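Local coordinates for hypothetical protein (Staphylococcus aureus subsp. aureus, PDB 2IL5) that is of unknown function but belongs to the Activator of Hsp90 ATPase homolog 1-like family of the Bet v 1-like clan, at residues Ile106-Phe111 with Met120-Arg125; Lys20-Ser25 with Asp159-Val164; Gly61-Val66 with Met92-Pro97. All coordinates share one frame; numbering follows the deposited sequence.

Interaction 1: Ile106-Phe111 with Met120-Arg125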
loop_
_atom_site.group_PDB
_atom_site.type_symbol
_atom_site.label_atom_id
_atom_site.label_comp_id
_atom_site.label_asym_id
_atom_site.label_seq_id
_atom_site.Cartn_x
_atom_site.Cartn_y
_atom_site.Cartn_z
ATOM N N ILE A 106 6.863 -0.900 -0.601
ATOM C CA ILE A 106 5.905 -2.018 -0.596
ATOM C C ILE A 106 6.430 -3.191 -1.450
ATOM O O ILE A 106 6.837 -3.000 -2.579
ATOM C CB ILE A 106 4.525 -1.552 -1.155
ATOM C CG1 ILE A 106 3.810 -0.681 -0.095
ATOM C CG2 ILE A 106 3.648 -2.762 -1.587
ATOM C CD1 ILE A 106 2.476 -0.022 -0.594
ATOM N N GLU A 107 6.448 -4.396 -0.893
ATOM C CA GLU A 107 6.725 -5.610 -1.692
ATOM C C GLU A 107 5.608 -6.589 -1.398
ATOM O O GLU A 107 5.382 -6.929 -0.252
ATOM C CB GLU A 107 8.080 -6.197 -1.383
ATOM C CG GLU A 107 9.209 -5.222 -1.702
ATOM C CD GLU A 107 10.579 -5.654 -1.273
ATOM O OE1 GLU A 107 10.719 -6.643 -0.526
ATOM O OE2 GLU A 107 11.566 -4.999 -1.726
ATOM N N VAL A 108 4.861 -6.970 -2.432
ATOM C CA VAL A 108 3.707 -7.810 -2.247
ATOM C C VAL A 108 3.755 -8.991 -3.243
ATOM O O VAL A 108 3.852 -8.807 -4.454
ATOM C CB VAL A 108 2.345 -6.997 -2.278
ATOM C CG1 VAL A 108 2.135 -6.326 -3.615
ATOM C CG2 VAL A 108 1.137 -7.925 -1.922
ATOM N N GLU A 109 3.711 -10.208 -2.695
ATOM C CA GLU A 109 3.734 -11.404 -3.494
ATOM C C GLU A 109 2.395 -12.164 -3.449
ATOM O O GLU A 109 1.767 -12.263 -2.400
ATOM C CB GLU A 109 4.907 -12.292 -3.072
ATOM C CG GLU A 109 5.522 -13.015 -4.264
ATOM C CD GLU A 109 6.755 -13.834 -3.942
ATOM O OE1 GLU A 109 7.290 -13.763 -2.806
ATOM O OE2 GLU A 109 7.208 -14.536 -4.875
ATOM N N PHE A 110 1.997 -12.699 -4.614
ATOM C CA PHE A 110 0.747 -13.444 -4.809
ATOM C C PHE A 110 1.040 -14.921 -5.143
ATOM O O PHE A 110 1.729 -15.208 -6.121
ATOM C CB PHE A 110 -0.081 -12.783 -5.930
ATOM C CG PHE A 110 -0.189 -11.295 -5.794
ATOM C CD1 PHE A 110 0.673 -10.451 -6.496
ATOM C CD2 PHE A 110 -1.106 -10.728 -4.914
ATOM C CE1 PHE A 110 0.622 -9.053 -6.330
ATOM C CE2 PHE A 110 -1.173 -9.344 -4.753
ATOM C CZ PHE A 110 -0.314 -8.505 -5.465
ATOM N N PHE A 111 0.566 -15.849 -4.319
ATOM C CA PHE A 111 0.721 -17.283 -4.580
ATOM C C PHE A 111 -0.627 -17.938 -4.787
ATOM O O PHE A 111 -1.581 -17.640 -4.066
ATOM C CB PHE A 111 1.418 -17.993 -3.416
ATOM C CG PHE A 111 2.834 -17.553 -3.192
ATOM C CD1 PHE A 111 3.112 -16.415 -2.418
ATOM C CD2 PHE A 111 3.899 -18.285 -3.736
ATOM C CE1 PHE A 111 4.427 -16.001 -2.211
ATOM C CE2 PHE A 111 5.235 -17.881 -3.511
ATOM C CZ PHE A 111 5.490 -16.742 -2.737
HETATM N N MSE A 120 -1.728 -13.874 -0.316
HETATM C CA MSE A 120 -1.102 -12.601 -0.551
HETATM C C MSE A 120 -0.223 -12.273 0.625
HETATM O O MSE A 120 -0.700 -12.166 1.754
HETATM C CB MSE A 120 -2.137 -11.515 -0.780
HETATM C CG MSE A 120 -1.533 -10.156 -1.132
HETATM SE SE MSE A 120 -2.859 -8.713 -1.178
HETATM C CE MSE A 120 -3.010 -8.266 0.687
ATOM N N LEU A 121 1.072 -12.122 0.321
ATOM C CA LEU A 121 2.098 -11.777 1.283
ATOM C C LEU A 121 2.634 -10.339 1.037
ATOM O O LEU A 121 3.293 -10.023 0.023
ATOM C CB LEU A 121 3.205 -12.827 1.298
ATOM C CG LEU A 121 2.738 -14.278 1.535
ATOM C CD1 LEU A 121 3.826 -15.288 1.169
ATOM C CD2 LEU A 121 2.278 -14.457 2.988
ATOM N N PHE A 122 2.301 -9.483 1.994
ATOM C CA PHE A 122 2.569 -8.062 1.897
ATOM C C PHE A 122 3.671 -7.668 2.868
ATOM O O PHE A 122 3.583 -7.971 4.060
ATOM C CB PHE A 122 1.246 -7.265 2.148
ATOM C CG PHE A 122 1.445 -5.755 2.354
ATOM C CD1 PHE A 122 1.498 -4.886 1.261
ATOM C CD2 PHE A 122 1.534 -5.207 3.665
ATOM C CE1 PHE A 122 1.625 -3.516 1.466
ATOM C CE2 PHE A 122 1.683 -3.840 3.890
ATOM C CZ PHE A 122 1.708 -2.984 2.802
ATOM N N TYR A 123 4.682 -6.972 2.360
ATOM C CA TYR A 123 5.748 -6.415 3.195
ATOM C C TYR A 123 5.831 -4.906 2.988
ATOM O O TYR A 123 5.776 -4.466 1.868
ATOM C CB TYR A 123 7.092 -7.049 2.802
ATOM C CG TYR A 123 8.293 -6.325 3.376
ATOM C CD1 TYR A 123 8.713 -6.556 4.675
ATOM C CD2 TYR A 123 9.017 -5.402 2.606
ATOM C CE1 TYR A 123 9.866 -5.903 5.214
ATOM C CE2 TYR A 123 10.149 -4.767 3.116
ATOM C CZ TYR A 123 10.570 -5.027 4.440
ATOM O OH TYR A 123 11.661 -4.367 4.980
ATOM N N TYR A 124 5.987 -4.134 4.054
ATOM C CA TYR A 124 6.125 -2.701 3.965
ATOM C C TYR A 124 7.227 -2.224 4.892
ATOM O O TYR A 124 7.308 -2.674 6.045
ATOM C CB TYR A 124 4.808 -2.062 4.352
ATOM C CG TYR A 124 4.770 -0.561 4.644
ATOM C CD1 TYR A 124 4.620 0.381 3.618
ATOM C CD2 TYR A 124 4.809 -0.092 5.975
ATOM C CE1 TYR A 124 4.502 1.762 3.893
ATOM C CE2 TYR A 124 4.736 1.282 6.273
ATOM C CZ TYR A 124 4.563 2.197 5.243
ATOM O OH TYR A 124 4.492 3.544 5.573
ATOM N N ARG A 125 8.048 -1.302 4.385
ATOM C CA ARG A 125 9.134 -0.692 5.159
ATOM C C ARG A 125 9.024 0.839 5.131
ATOM O O ARG A 125 8.868 1.435 4.067
ATOM C CB ARG A 125 10.474 -1.129 4.631
ATOM C CG ARG A 125 11.562 -0.821 5.616
ATOM C CD ARG A 125 12.937 -1.231 5.182
ATOM N NE ARG A 125 13.369 -0.806 3.861
ATOM C CZ ARG A 125 13.457 -1.615 2.791
ATOM N NH1 ARG A 125 13.046 -2.885 2.825
ATOM N NH2 ARG A 125 13.915 -1.147 1.656
#
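Leu121 O is gripped twice by the neighbouring strand: Glu109 N donates a hydrogen bond at 2.8 Å, and the CA-H of Val108 adds a weaker contact, with Val108 CA 3.2 Å from Leu121 O. Leu121 N returns the bond to Glu109 O, and Glu107 and Tyr123 exchange a second reciprocal pair, with Tyr123 N 2.7 Å from Glu107 O. Between these hydrogen-bonded pairs, Val108 with Phe122 is a non-hydrogen-bonded one.

Ile106, Val108, Phe110, Met120, Phe122 and Tyr124 line the face toward helix 136-166. Val108 CG2 meets Met120 CG at 3.6 Å, and CG of this selenomethionine rests 3.7 Å from Phe110 CE2. The Met120 chain runs alongside the Phe110 ring in the same direction, a Met-aromatic contact with SE 5.3 Å from the ring centroid. Ile106 divides its branches: CG2, anti to the backbone N, approaches Phe122 CE1 at 3.7 Å, while CG1, anti to the carbonyl carbon (chi1 -74°), sits at the edge of the Tyr124 ring, in its plane. Phe158 of the helix meets Phe122 edge-to-face.

On the other face the Glu107 carboxylate lies beside the Tyr123 ring, the planes 42° apart; OE1 is the oxygen near Tyr123 CD2, and OE2 forms a salt bridge with Lys91. Tyr123 OH receives Arg125 NH1, in the guanidinium plane, and also bonds Glu15. Leu121 CD1 touches Phe111 CE1 at 3.5 Å, the side chains crossing nearly perpendicularly. This alternation of an aromatic, helix-covered face and a more polar one is that of an antiparallel beta hairpin in the curved sheet of a Bet v 1-like helix-grip fold.

Interaction 2: Lys20-Ser25 with Asp159-Val164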
loop_
_atom_site.group_PDB
_atom_site.type_symbol
_atom_site.label_atom_id
_atom_site.label_comp_id
_atom_site.label_asym_id
_atom_site.label_seq_id
_atom_site.Cartn_x
_atom_site.Cartn_y
_atom_site.Cartn_z
ATOM N N LYS A 20 -2.667 -12.354 3.739
ATOM C CA LYS A 20 -4.105 -12.565 3.485
ATOM C C LYS A 20 -4.355 -13.773 2.581
ATOM O O LYS A 20 -3.630 -13.983 1.609
ATOM C CB LYS A 20 -4.721 -11.340 2.830
ATOM C CG LYS A 20 -4.722 -10.095 3.689
ATOM C CD LYS A 20 -5.646 -10.291 4.854
ATOM C CE LYS A 20 -5.563 -9.127 5.800
ATOM N NZ LYS A 20 -6.585 -9.310 6.873
ATOM N N LEU A 21 -5.390 -14.548 2.914
ATOM C CA LEU A 21 -5.884 -15.679 2.088
ATOM C C LEU A 21 -7.257 -15.337 1.473
ATOM O O LEU A 21 -8.213 -15.061 2.181
ATOM C CB LEU A 21 -5.993 -16.964 2.919
ATOM C CG LEU A 21 -4.712 -17.550 3.544
ATOM C CD1 LEU A 21 -5.052 -18.738 4.453
ATOM C CD2 LEU A 21 -3.698 -17.993 2.517
ATOM N N TYR A 22 -7.322 -15.317 0.143
ATOM C CA TYR A 22 -8.556 -15.014 -0.567
ATOM C C TYR A 22 -8.941 -16.196 -1.412
ATOM O O TYR A 22 -8.079 -16.991 -1.785
ATOM C CB TYR A 22 -8.379 -13.798 -1.473
ATOM C CG TYR A 22 -7.974 -12.563 -0.735
ATOM C CD1 TYR A 22 -6.732 -11.945 -0.976
ATOM C CD2 TYR A 22 -8.815 -12.020 0.246
ATOM C CE1 TYR A 22 -6.362 -10.801 -0.270
ATOM C CE2 TYR A 22 -8.460 -10.895 0.945
ATOM C CZ TYR A 22 -7.227 -10.283 0.686
ATOM O OH TYR A 22 -6.909 -9.152 1.399
ATOM N N LYS A 23 -10.233 -16.281 -1.716
ATOM C CA LYS A 23 -10.771 -17.238 -2.671
ATOM C C LYS A 23 -10.509 -16.822 -4.130
ATOM O O LYS A 23 -10.545 -17.651 -5.036
ATOM C CB LYS A 23 -12.286 -17.393 -2.454
ATOM C CG LYS A 23 -13.044 -16.087 -2.732
ATOM C CD LYS A 23 -14.524 -16.197 -2.514
ATOM C CE LYS A 23 -15.142 -14.816 -2.561
ATOM N NZ LYS A 23 -16.390 -14.741 -1.747
ATOM N N PHE A 24 -10.294 -15.532 -4.356
ATOM C CA PHE A 24 -10.013 -15.011 -5.700
ATOM C C PHE A 24 -8.736 -15.582 -6.296
ATOM O O PHE A 24 -7.823 -15.885 -5.551
ATOM C CB PHE A 24 -9.848 -13.501 -5.629
ATOM C CG PHE A 24 -10.976 -12.811 -4.970
ATOM C CD1 PHE A 24 -12.266 -12.925 -5.479
ATOM C CD2 PHE A 24 -10.761 -12.038 -3.840
ATOM C CE1 PHE A 24 -13.338 -12.270 -4.850
ATOM C CE2 PHE A 24 -11.816 -11.382 -3.215
ATOM C CZ PHE A 24 -13.098 -11.492 -3.720
ATOM N N SER A 25 -8.689 -15.710 -7.629
ATOM C CA SER A 25 -7.463 -16.069 -8.369
ATOM C C SER A 25 -6.326 -15.011 -8.208
ATOM O O SER A 25 -6.618 -13.815 -8.017
ATOM C CB SER A 25 -7.776 -16.288 -9.854
ATOM O OG SER A 25 -8.007 -15.053 -10.512
ATOM N N ASP A 159 -9.230 -4.762 3.057
ATOM C CA ASP A 159 -10.574 -5.267 3.107
ATOM C C ASP A 159 -11.540 -4.456 2.205
ATOM O O ASP A 159 -12.463 -4.999 1.606
ATOM C CB ASP A 159 -11.021 -5.796 4.501
ATOM C CG ASP A 159 -11.242 -4.733 5.543
ATOM O OD1 ASP A 159 -11.797 -3.649 5.250
ATOM O OD2 ASP A 159 -10.946 -5.033 6.725
ATOM N N LYS A 160 -11.198 -3.190 1.997
ATOM C CA LYS A 160 -11.738 -2.433 0.883
ATOM C C LYS A 160 -11.377 -3.014 -0.499
ATOM O O LYS A 160 -12.236 -3.180 -1.349
ATOM C CB LYS A 160 -11.271 -1.006 0.994
ATOM C CG LYS A 160 -11.882 -0.093 -0.003
ATOM C CD LYS A 160 -12.462 1.108 0.695
ATOM C CE LYS A 160 -11.467 2.193 1.058
ATOM N NZ LYS A 160 -12.351 3.268 1.698
HETATM N N MSE A 161 -10.105 -3.299 -0.733
HETATM C CA MSE A 161 -9.689 -4.014 -1.917
HETATM C C MSE A 161 -10.491 -5.321 -2.126
HETATM O O MSE A 161 -10.832 -5.664 -3.252
HETATM C CB MSE A 161 -8.179 -4.313 -1.871
HETATM C CG MSE A 161 -7.619 -5.004 -3.145
HETATM SE SE MSE A 161 -5.979 -5.968 -2.708
HETATM C CE MSE A 161 -6.669 -7.521 -1.779
ATOM N N TYR A 162 -10.761 -6.048 -1.046
ATOM C CA TYR A 162 -11.499 -7.295 -1.126
ATOM C C TYR A 162 -12.930 -7.140 -1.741
ATOM O O TYR A 162 -13.314 -7.935 -2.595
ATOM C CB TYR A 162 -11.546 -7.995 0.244
ATOM C CG TYR A 162 -12.429 -9.236 0.246
ATOM C CD1 TYR A 162 -11.886 -10.508 0.034
ATOM C CD2 TYR A 162 -13.817 -9.134 0.425
ATOM C CE1 TYR A 162 -12.708 -11.653 0.020
ATOM C CE2 TYR A 162 -14.629 -10.261 0.404
ATOM C CZ TYR A 162 -14.064 -11.515 0.199
ATOM O OH TYR A 162 -14.876 -12.630 0.183
ATOM N N HIS A 163 -13.680 -6.125 -1.299
ATOM C CA HIS A 163 -15.011 -5.832 -1.824
ATOM C C HIS A 163 -14.985 -5.283 -3.234
ATOM O O HIS A 163 -15.860 -5.594 -4.011
ATOM C CB HIS A 163 -15.769 -4.889 -0.908
ATOM C CG HIS A 163 -16.058 -5.474 0.436
ATOM N ND1 HIS A 163 -17.172 -6.251 0.687
ATOM C CD2 HIS A 163 -15.372 -5.408 1.601
ATOM C CE1 HIS A 163 -17.165 -6.626 1.956
ATOM N NE2 HIS A 163 -16.079 -6.131 2.531
ATOM N N VAL A 164 -13.972 -4.499 -3.585
ATOM C CA VAL A 164 -13.815 -4.039 -4.962
ATOM C C VAL A 164 -13.637 -5.255 -5.875
ATOM O O VAL A 164 -14.183 -5.290 -6.979
ATOM C CB VAL A 164 -12.603 -3.091 -5.111
ATOM C CG1 VAL A 164 -12.207 -2.905 -6.609
ATOM C CG2 VAL A 164 -12.859 -1.751 -4.403
#
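An aromatic cluster of Tyr22, Phe24 and Tyr162 joins the end of strand 12-22 to the long C-terminal helix 136-166, the element that packs across the sheet in the helix-grip fold. Tyr162 is central to it, its ring met by the two others from different directions. Phe24 comes over one face: CZ lies above the ring, offset toward the rim, and CE2 is 3.4 Å from Tyr162 CD1. The two side chains cross at about a right angle, with ring planes 50° apart. Tyr22 instead meets the edge, its CD2 lying near the plane of the Tyr162 ring and 3.4 Å from Tyr162 CD1. The two tyrosine side chains run past one another in opposite senses, their planes inclined at 37°.

The far end of the Tyr22 ring reaches the preceding helical residue, the selenomethionine Met161. A bend at chi3 (75°) places its methyl CE 3.6 Å from Tyr22 CE1, and Tyr22 OH is equally near that methyl. Val29 of helix 26-32 also packs on Tyr22, Phe24 and Met161, so the short helix borders the same cluster.

At the outer side the extended Lys23 chain crosses Tyr162 and brings NZ to the phenol oxygen, a weak hydrogen bond of 3.2 Å from Lys23 NZ to Tyr162 OH. NZ has a second, weak and long ion pair with Glu166. The junction thus rests mainly on apolar and aromatic packing, with one weak polar tie where Lys23 is exposed.

Interaction 3: Gly61-Val66 with Met92-Pro97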
loop_
_atom_site.group_PDB
_atom_site.type_symbol
_atom_site.label_atom_id
_atom_site.label_comp_id
_atom_site.label_asym_id
_atom_site.label_seq_id
_atom_site.Cartn_x
_atom_site.Cartn_y
_atom_site.Cartn_z
ATOM N N GLY A 61 7.627 3.256 -13.965
ATOM C CA GLY A 61 6.493 4.145 -14.181
ATOM C C GLY A 61 5.956 4.806 -12.908
ATOM O O GLY A 61 5.940 4.204 -11.843
ATOM N N LYS A 62 5.470 6.040 -13.046
ATOM C CA LYS A 62 4.947 6.806 -11.917
ATOM C C LYS A 62 3.453 6.610 -11.681
ATOM O O LYS A 62 2.687 6.372 -12.621
ATOM C CB LYS A 62 5.256 8.289 -12.114
ATOM C CG LYS A 62 4.696 9.191 -10.982
ATOM C CD LYS A 62 4.991 10.676 -11.197
ATOM C CE LYS A 62 4.143 11.510 -10.267
ATOM N NZ LYS A 62 4.301 12.962 -10.578
ATOM N N TYR A 63 3.034 6.703 -10.421
ATOM C CA TYR A 63 1.633 6.861 -10.122
ATOM C C TYR A 63 1.449 8.080 -9.226
ATOM O O TYR A 63 2.345 8.440 -8.439
ATOM C CB TYR A 63 0.995 5.591 -9.522
ATOM C CG TYR A 63 1.440 5.325 -8.107
ATOM C CD1 TYR A 63 2.570 4.542 -7.840
ATOM C CD2 TYR A 63 0.755 5.900 -7.032
ATOM C CE1 TYR A 63 2.989 4.328 -6.530
ATOM C CE2 TYR A 63 1.162 5.710 -5.734
ATOM C CZ TYR A 63 2.272 4.917 -5.471
ATOM O OH TYR A 63 2.664 4.742 -4.158
ATOM N N ARG A 64 0.289 8.732 -9.383
ATOM C CA ARG A 64 -0.055 9.897 -8.582
ATOM C C ARG A 64 -1.536 9.898 -8.158
ATOM O O ARG A 64 -2.434 9.983 -8.999
ATOM C CB ARG A 64 0.296 11.169 -9.337
ATOM C CG ARG A 64 0.113 12.385 -8.514
ATOM C CD ARG A 64 0.356 13.633 -9.334
ATOM N NE ARG A 64 0.377 14.820 -8.473
ATOM C CZ ARG A 64 -0.626 15.680 -8.397
ATOM N NH1 ARG A 64 -0.556 16.730 -7.594
ATOM N NH2 ARG A 64 -1.705 15.486 -9.140
ATOM N N ILE A 65 -1.770 9.787 -6.853
ATOM C CA ILE A 65 -3.119 9.751 -6.286
ATOM C C ILE A 65 -3.337 11.001 -5.431
ATOM O O ILE A 65 -2.522 11.317 -4.544
ATOM C CB ILE A 65 -3.336 8.487 -5.429
ATOM C CG1 ILE A 65 -3.151 7.230 -6.292
ATOM C CG2 ILE A 65 -4.693 8.556 -4.718
ATOM C CD1 ILE A 65 -3.147 5.900 -5.555
ATOM N N VAL A 66 -4.423 11.722 -5.744
ATOM C CA VAL A 66 -4.884 12.880 -4.968
ATOM C C VAL A 66 -6.232 12.525 -4.304
ATOM O O VAL A 66 -7.206 12.205 -4.972
ATOM C CB VAL A 66 -5.014 14.114 -5.872
ATOM C CG1 VAL A 66 -5.347 15.332 -5.076
ATOM C CG2 VAL A 66 -3.720 14.330 -6.666
HETATM N N MSE A 92 6.808 -1.654 -5.243
HETATM C CA MSE A 92 6.532 -0.283 -5.521
HETATM C C MSE A 92 7.013 0.597 -4.359
HETATM O O MSE A 92 7.285 0.093 -3.246
HETATM C CB MSE A 92 5.035 -0.087 -5.837
HETATM C CG MSE A 92 4.091 -0.392 -4.711
HETATM SE SE MSE A 92 2.256 -0.498 -5.206
HETATM C CE MSE A 92 2.055 1.334 -5.801
ATOM N N THR A 93 7.172 1.892 -4.645
ATOM C CA THR A 93 7.397 2.892 -3.613
ATOM C C THR A 93 6.137 3.712 -3.253
ATOM O O THR A 93 5.193 3.905 -4.073
ATOM C CB THR A 93 8.531 3.879 -3.929
ATOM O OG1 THR A 93 8.068 4.882 -4.833
ATOM C CG2 THR A 93 9.760 3.194 -4.481
ATOM N N ILE A 94 6.136 4.126 -1.990
ATOM C CA ILE A 94 5.273 5.189 -1.452
ATOM C C ILE A 94 6.239 6.325 -1.167
ATOM O O ILE A 94 7.111 6.220 -0.323
ATOM C CB ILE A 94 4.592 4.775 -0.170
ATOM C CG1 ILE A 94 3.618 3.645 -0.436
ATOM C CG2 ILE A 94 3.793 5.961 0.415
ATOM C CD1 ILE A 94 2.157 4.145 -0.686
ATOM N N GLY A 95 6.151 7.389 -1.944
ATOM C CA GLY A 95 7.205 8.390 -1.925
ATOM C C GLY A 95 8.000 8.358 -3.201
ATOM O O GLY A 95 8.252 7.311 -3.796
HETATM N N MSE A 96 8.412 9.544 -3.604
HETATM C CA MSE A 96 8.997 9.765 -4.898
HETATM C C MSE A 96 10.548 9.812 -4.744
HETATM O O MSE A 96 11.081 10.694 -4.049
HETATM C CB MSE A 96 8.377 11.065 -5.444
HETATM C CG MSE A 96 8.292 11.181 -6.951
HETATM SE SE MSE A 96 7.400 9.737 -7.922
HETATM C CE MSE A 96 8.325 10.020 -9.636
ATOM N N PRO A 97 11.269 8.819 -5.334
ATOM C CA PRO A 97 12.738 8.758 -5.280
ATOM C C PRO A 97 13.411 10.117 -5.395
ATOM O O PRO A 97 14.576 10.261 -5.024
ATOM C CB PRO A 97 13.093 7.895 -6.500
ATOM C CG PRO A 97 11.908 6.950 -6.665
ATOM C CD PRO A 97 10.695 7.656 -6.053
#
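Chi1 of 72° sets CG of Tyr63 between its backbone N and carbonyl carbon, the crowded position, and Met92 adopts a similar first torsion. In the selenomethionine a further bend at chi3 (-63°) directs the methyl CE to the tyrosine ring, where Met92 CE lies 3.2 Å from Tyr63 CE1, a separation short enough to be doubtful in detail, and also approaches CZ. The Met92 chain is roughly perpendicular to the Tyr63 side chain, and the methyl comes to the ring obliquely.

The phenol completes the contact with a hydrogen bond to the main chain. Tyr63 OH donates to Thr93 O at 2.7 Å, arriving in the carbonyl plane on a lone pair, and Thr93 O in turn lies near the plane of the tyrosine ring, at its edge. Beside this bond Ile94 CD1 touches Tyr63 OH at 3.6 Å, so apolar groups accompany the buried hydroxyl.

Strands 62-68 and 89-94 are not neighbours in the antiparallel sheet: strand 74-85 runs between them. The short segments 62-66 and 92-94 consequently point in similar directions, at 38°, with axes 9.2 Å apart, and the tyrosine spans the intervening strand. Thr93 OG1 donates to Gly95 O at 2.6 Å and is also bonded to Ile80 N of that middle strand. With this backbone conformation a CB at Gly95 would collide with the carbonyl O of Ile94, which is reason enough for glycine as the chain leaves the strand.

Farther out, on exposed ground, the extended Lys62 chain passes Met96 nearly perpendicularly, with Lys62 CD 3.7 Å from the methyl carbon Met96 CE. The ammonium of Lys62 makes a salt bridge with Glu78, and Met96 also packs on Ile80.

In the fold
All three contacts reach one antiparallel sheet, and interaction 1 joins the other two. Its strand 118-128 borders strand 12-22 of interaction 2, with Met120 N 2.7 Å from Lys20 O in a probable hydrogen bond, and Met120 SE packs 4.0 Å from Met161 CE. Its strand 104-112 borders strand 89-94 of interaction 3, with Ile106 N 2.9 Å from Met92 O, again a probable hydrogen bond, and Ile106 CD1 meets Ile94 CG1. Interactions 2 and 3 do not touch: their centres are about 23 Å apart, on opposite sides of the chain's centre. A bound sodium ion lies about 4 Å from the Ile94 side chain and about 9 Å from that of Tyr124.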